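Local coordinates for ferripyochelin binding protein (Salmonella enterica subsp. enterica serovar Typhimurium, PDB 3R3R) that binds zinc and, as a member of the gamma-class carbonic anhydrase family, may act as a related metalloenzyme, at residues 172-175 against 176-179; 164-167 against 168-171. All coordinates share one frame; numbering follows the deposited sequence. Where two conformers were deposited one is given.

Interaction 1: residues 172-175 against 176-179; sequences VKWK and DDYL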
loop_
_atom_site.group_PDB
_atom_site.type_symbol
_atom_site.label_atom_id
_atom_site.label_comp_id
_atom_site.label_asym_id
_atom_site.label_seq_id
_atom_site.Cartn_x
_atom_site.Cartn_y
_atom_site.Cartn_z
ATOM N N VAL A 172 -9.321 5.478 -8.584
ATOM C CA VAL A 172 -9.089 6.912 -8.745
ATOM C C VAL A 172 -10.434 7.632 -8.955
ATOM O O VAL A 172 -10.711 8.661 -8.334
ATOM C CB VAL A 172 -8.129 7.208 -9.922
ATOM C CG1 VAL A 172 -8.164 8.700 -10.294
ATOM C CG2 VAL A 172 -6.713 6.768 -9.555
ATOM N N LYS A 173 -11.291 7.079 -9.809
ATOM C CA LYS A 173 -12.613 7.661 -10.025
ATOM C C LYS A 173 -13.408 7.730 -8.715
ATOM O O LYS A 173 -14.033 8.756 -8.403
ATOM C CB LYS A 173 -13.393 6.865 -11.079
ATOM C CG LYS A 173 -12.782 6.877 -12.478
ATOM C CD LYS A 173 -13.696 6.168 -13.473
ATOM C CE LYS A 173 -12.997 5.941 -14.802
ATOM N NZ LYS A 173 -11.863 4.993 -14.645
ATOM N N TRP A 174 -13.389 6.643 -7.952
ATOM C CA TRP A 174 -14.175 6.591 -6.734
ATOM C C TRP A 174 -13.644 7.559 -5.685
ATOM O O TRP A 174 -14.429 8.248 -5.040
ATOM C CB TRP A 174 -14.304 5.150 -6.217
ATOM C CG TRP A 174 -15.056 4.253 -7.202
ATOM C CD1 TRP A 174 -16.041 4.636 -8.088
ATOM C CD2 TRP A 174 -14.840 2.855 -7.436
ATOM N NE1 TRP A 174 -16.444 3.559 -8.833
ATOM C CE2 TRP A 174 -15.726 2.455 -8.451
ATOM C CE3 TRP A 174 -13.989 1.901 -6.876
ATOM C CZ2 TRP A 174 -15.798 1.140 -8.902
ATOM C CZ3 TRP A 174 -14.053 0.600 -7.339
ATOM C CH2 TRP A 174 -14.944 0.234 -8.347
ATOM N N LYS A 175 -12.328 7.644 -5.504
ATOM C CA LYS A 175 -11.837 8.664 -4.577
ATOM C C LYS A 175 -12.206 10.077 -5.058
ATOM O O LYS A 175 -12.558 10.927 -4.248
ATOM C CB LYS A 175 -10.359 8.500 -4.215
ATOM C CG LYS A 175 -9.390 8.706 -5.318
ATOM C CD LYS A 175 -8.927 10.144 -5.438
ATOM C CE LYS A 175 -7.952 10.215 -6.582
ATOM N NZ LYS A 175 -7.718 11.606 -7.026
ATOM N N ASP A 176 -12.201 10.317 -6.368
ATOM C CA ASP A 176 -12.647 11.607 -6.879
ATOM C C ASP A 176 -14.126 11.902 -6.582
ATOM O O ASP A 176 -14.500 13.051 -6.355
ATOM C CB ASP A 176 -12.324 11.725 -8.368
ATOM C CG ASP A 176 -10.850 12.004 -8.621
ATOM O OD1 ASP A 176 -10.177 12.549 -7.719
ATOM O OD2 ASP A 176 -10.365 11.698 -9.729
ATOM N N ASP A 177 -14.960 10.865 -6.555
ATOM C CA ASP A 177 -16.353 11.029 -6.136
ATOM C C ASP A 177 -16.407 11.572 -4.715
ATOM O O ASP A 177 -17.130 12.525 -4.434
ATOM C CB ASP A 177 -17.119 9.706 -6.201
ATOM C CG ASP A 177 -17.353 9.216 -7.626
ATOM O OD1 ASP A 177 -17.312 10.017 -8.591
ATOM O OD2 ASP A 177 -17.605 8.004 -7.781
ATOM N N TYR A 178 -15.645 10.972 -3.808
ATOM C CA TYR A 178 -15.624 11.469 -2.440
ATOM C C TYR A 178 -15.021 12.871 -2.315
ATOM O O TYR A 178 -15.542 13.704 -1.584
ATOM C CB TYR A 178 -14.917 10.475 -1.525
ATOM C CG TYR A 178 -15.724 9.225 -1.306
ATOM C CD1 TYR A 178 -16.767 9.205 -0.383
ATOM C CD2 TYR A 178 -15.455 8.065 -2.029
ATOM C CE1 TYR A 178 -17.509 8.058 -0.166
ATOM C CE2 TYR A 178 -16.200 6.907 -1.827
ATOM C CZ TYR A 178 -17.211 6.907 -0.874
ATOM O OH TYR A 178 -17.969 5.787 -0.642
ATOM N N LEU A 179 -13.944 13.138 -3.039
ATOM C CA LEU A 179 -13.351 14.460 -3.000
ATOM C C LEU A 179 -14.311 15.515 -3.533
ATOM O O LEU A 179 -14.304 16.653 -3.060
ATOM C CB LEU A 179 -12.054 14.489 -3.793
ATOM C CG LEU A 179 -10.916 13.685 -3.177
ATOM C CD1 LEU A 179 -9.688 13.751 -4.078
ATOM C CD2 LEU A 179 -10.594 14.181 -1.769
#
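Lys175 and the next residue, Asp176, form the salt bridge between 172-175 and 176-179. NZ of Lys175 lies 2.7 Å from OD1 of Asp176. It meets that oxygen from above the carboxylate plane, 39° out of it. The lysine chain gets there by an unusual route for a helix. Its CG sits between the backbone N and the carbonyl carbon (chi1 66°), and a second bend at chi2 carries the chain alongside Asp176. The ammonium group has further partners: it makes a salt bridge with Asp39 and a hydrogen bond to the backbone O of Arg21. Two carboxylates and a carbonyl therefore grip this lysine, which is buried, and would be expected to stabilise its positive charge.

Two van der Waals contacts lie nearby. CG1 of Val172 lies 3.8 Å from OD2 of Asp176, one turn on, and the two side chains point the same way. CD of Lys175 makes a nonpolar contact with CD1 of Leu179 at 3.9 Å, so the aliphatic part of the lysine is also packed. Around this side, Lys175, Tyr178 and Leu179 all touch Met23 of strand 23-24.

Among the more exposed residues, OD2 of Asp177 lies in the plane of the Trp174 ring, at its edge, 3.7 Å from CD1. Ring and carboxylate planes are 45° apart. CD2 of Tyr178 comes within 3.2 Å of the carbonyl O of Trp174. The Tyr178 ring also meets that of Trp43, with the planes nearly perpendicular.

Four backbone hydrogen bonds join each residue of 172-175 to the one four places later. The bond from Leu179 N to Lys175 O is 2.9 Å. This is the regular i to i+4 pattern of an alpha-helix, here the C-terminal helix that lies along a left-handed beta-helix.

Interaction 2: residues 164-167 against 168-171; sequences LQYS and ANNY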
loop_
_atom_site.group_PDB
_atom_site.type_symbol
_atom_site.label_atom_id
_atom_site.label_comp_id
_atom_site.label_asym_id
_atom_site.label_seq_id
_atom_site.Cartn_x
_atom_site.Cartn_y
_atom_site.Cartn_z
ATOM N N LEU A 164 -5.834 -5.308 -13.738
ATOM C CA LEU A 164 -5.019 -4.616 -12.743
ATOM C C LEU A 164 -5.105 -3.102 -12.948
ATOM O O LEU A 164 -5.250 -2.330 -11.993
ATOM C CB LEU A 164 -3.571 -5.068 -12.851
ATOM C CG LEU A 164 -3.371 -6.556 -12.573
ATOM C CD1 LEU A 164 -1.940 -6.910 -12.877
ATOM C CD2 LEU A 164 -3.687 -6.942 -11.121
ATOM N N GLN A 165 -5.016 -2.677 -14.204
ATOM C CA GLN A 165 -5.127 -1.257 -14.507
ATOM C C GLN A 165 -6.548 -0.731 -14.278
ATOM O O GLN A 165 -6.737 0.370 -13.751
ATOM C CB GLN A 165 -4.689 -0.994 -15.948
ATOM C CG GLN A 165 -4.624 0.492 -16.290
ATOM C CD GLN A 165 -3.537 1.222 -15.511
ATOM O OE1 GLN A 165 -2.374 0.814 -15.519
ATOM N NE2 GLN A 165 -3.911 2.297 -14.825
ATOM N N TYR A 166 -7.536 -1.526 -14.686
ATOM C CA TYR A 166 -8.939 -1.167 -14.491
ATOM C C TYR A 166 -9.250 -0.932 -13.011
ATOM O O TYR A 166 -9.925 0.038 -12.668
ATOM C CB TYR A 166 -9.870 -2.231 -15.084
ATOM C CG TYR A 166 -9.751 -2.386 -16.584
ATOM C CD1 TYR A 166 -9.270 -1.350 -17.374
ATOM C CD2 TYR A 166 -10.118 -3.569 -17.212
ATOM C CE1 TYR A 166 -9.162 -1.486 -18.747
ATOM C CE2 TYR A 166 -10.010 -3.717 -18.582
ATOM C CZ TYR A 166 -9.532 -2.670 -19.349
ATOM O OH TYR A 166 -9.418 -2.800 -20.720
ATOM N N SER A 167 -8.735 -1.790 -12.136
ATOM C CA SER A 167 -8.937 -1.625 -10.701
ATOM C C SER A 167 -8.396 -0.271 -10.216
ATOM O O SER A 167 -9.078 0.478 -9.514
ATOM C CB SER A 167 -8.237 -2.762 -9.959
ATOM O OG SER A 167 -8.341 -2.597 -8.559
ATOM N N ALA A 168 -7.164 0.047 -10.602
ATOM C CA ALA A 168 -6.570 1.308 -10.186
ATOM C C ALA A 168 -7.390 2.481 -10.729
ATOM O O ALA A 168 -7.668 3.466 -10.013
ATOM C CB ALA A 168 -5.118 1.403 -10.660
ATOM N N ASN A 169 -7.778 2.391 -12.000
ATOM C CA ASN A 169 -8.578 3.447 -12.630
ATOM C C ASN A 169 -9.905 3.669 -11.888
ATOM O O ASN A 169 -10.312 4.812 -11.637
ATOM C CB ASN A 169 -8.884 3.116 -14.094
ATOM C CG ASN A 169 -7.648 3.106 -14.991
ATOM O OD1 ASN A 169 -6.553 3.514 -14.602
ATOM N ND2 ASN A 169 -7.837 2.640 -16.213
ATOM N N ASN A 170 -10.584 2.571 -11.555
ATOM C CA ASN A 170 -11.851 2.651 -10.842
ATOM C C ASN A 170 -11.662 3.361 -9.515
ATOM O O ASN A 170 -12.449 4.231 -9.144
ATOM C CB ASN A 170 -12.435 1.257 -10.581
ATOM C CG ASN A 170 -12.961 0.602 -11.837
ATOM O OD1 ASN A 170 -13.271 1.283 -12.811
ATOM N ND2 ASN A 170 -13.083 -0.727 -11.816
ATOM N N TYR A 171 -10.611 2.981 -8.789
ATOM C CA TYR A 171 -10.381 3.564 -7.471
ATOM C C TYR A 171 -9.990 5.041 -7.522
ATOM O O TYR A 171 -10.321 5.794 -6.612
ATOM C CB TYR A 171 -9.402 2.722 -6.626
ATOM C CG TYR A 171 -10.162 1.851 -5.644
ATOM C CD1 TYR A 171 -10.544 2.358 -4.406
ATOM C CD2 TYR A 171 -10.555 0.558 -5.972
ATOM C CE1 TYR A 171 -11.283 1.607 -3.508
ATOM C CE2 TYR A 171 -11.308 -0.211 -5.074
ATOM C CZ TYR A 171 -11.658 0.328 -3.846
ATOM O OH TYR A 171 -12.379 -0.400 -2.922
#
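Gln165 reaches Asn169 because its CG stands anti to the backbone N (chi1 -173°) and the chain then bends at chi2. This brings NE2 to OD1 of Asn169. In Asn169 the CG lies beside the backbone N instead, which brings OD1 back over the preceding turn. The two side chains cross obliquely, with their amide planes 43° apart. NE2 of Gln165 donates to OD1 of Asn169 over 2.9 Å, and the N-H points almost straight at the acceptor (166°). The acceptor lies in the amide plane of Gln165. Seen from Asn169, the donor is clearly tilted from the carbonyl plane. NE2 also makes a weak hydrogen bond to OD1 of Asp89, so a second, weaker bond may help to fix the rotation of this amide.

The same pair is joined through the backbone, where Asn169 N bonds to Gln165 O at 2.9 Å. The result is an i to i+4 side-chain bond laid over an i to i+4 alpha-helical bond. The helix is the C-terminal one, 158-182, which packs along the left-handed beta-helix of hexapeptide-repeat proteins. Ser167 and Ala168 belong to its inward side: OG of Ser167 is hydrogen-bonded to OG1 of Thr91, and the methyl of Ala168 touches Asp89.

The remaining backbone bonds differ in strength. Asn170 N lies 2.8 Å from Tyr166 O, whereas the bond from Ala168 N to Leu164 O is weak at 3.4 Å. CB of Ala168 also rests 3.6 Å from the carbonyl O of Gln165.

Tyr171 N bonds to Ser167 O at 3.0 Å. That same oxygen lies in the plane of the Tyr171 ring, at its edge, 3.8 Å from CD2. The ring also makes edge-to-face contacts with Trp43 and Trp174.

Overall arrangement
Both contacts lie on helix 158-182, and their centres are 12 Å apart. Interaction 2 comes first along the chain. Its last residue, Tyr171, is followed directly by Val172, the first of interaction 1. Trp43 is near both interactions. Interaction 2 faces residues such as Asp89 and Thr91, while interaction 1 faces earlier coils through Met23 and Asp39. The helix thus runs back along the beta-helix, opposite to the order in which the coils follow one another in the sequence. Interaction 1 is the more exposed of the two. Both lie away from the zinc ligands His70 and His99; through their outside partners they connect the helix to the beta-helix coils.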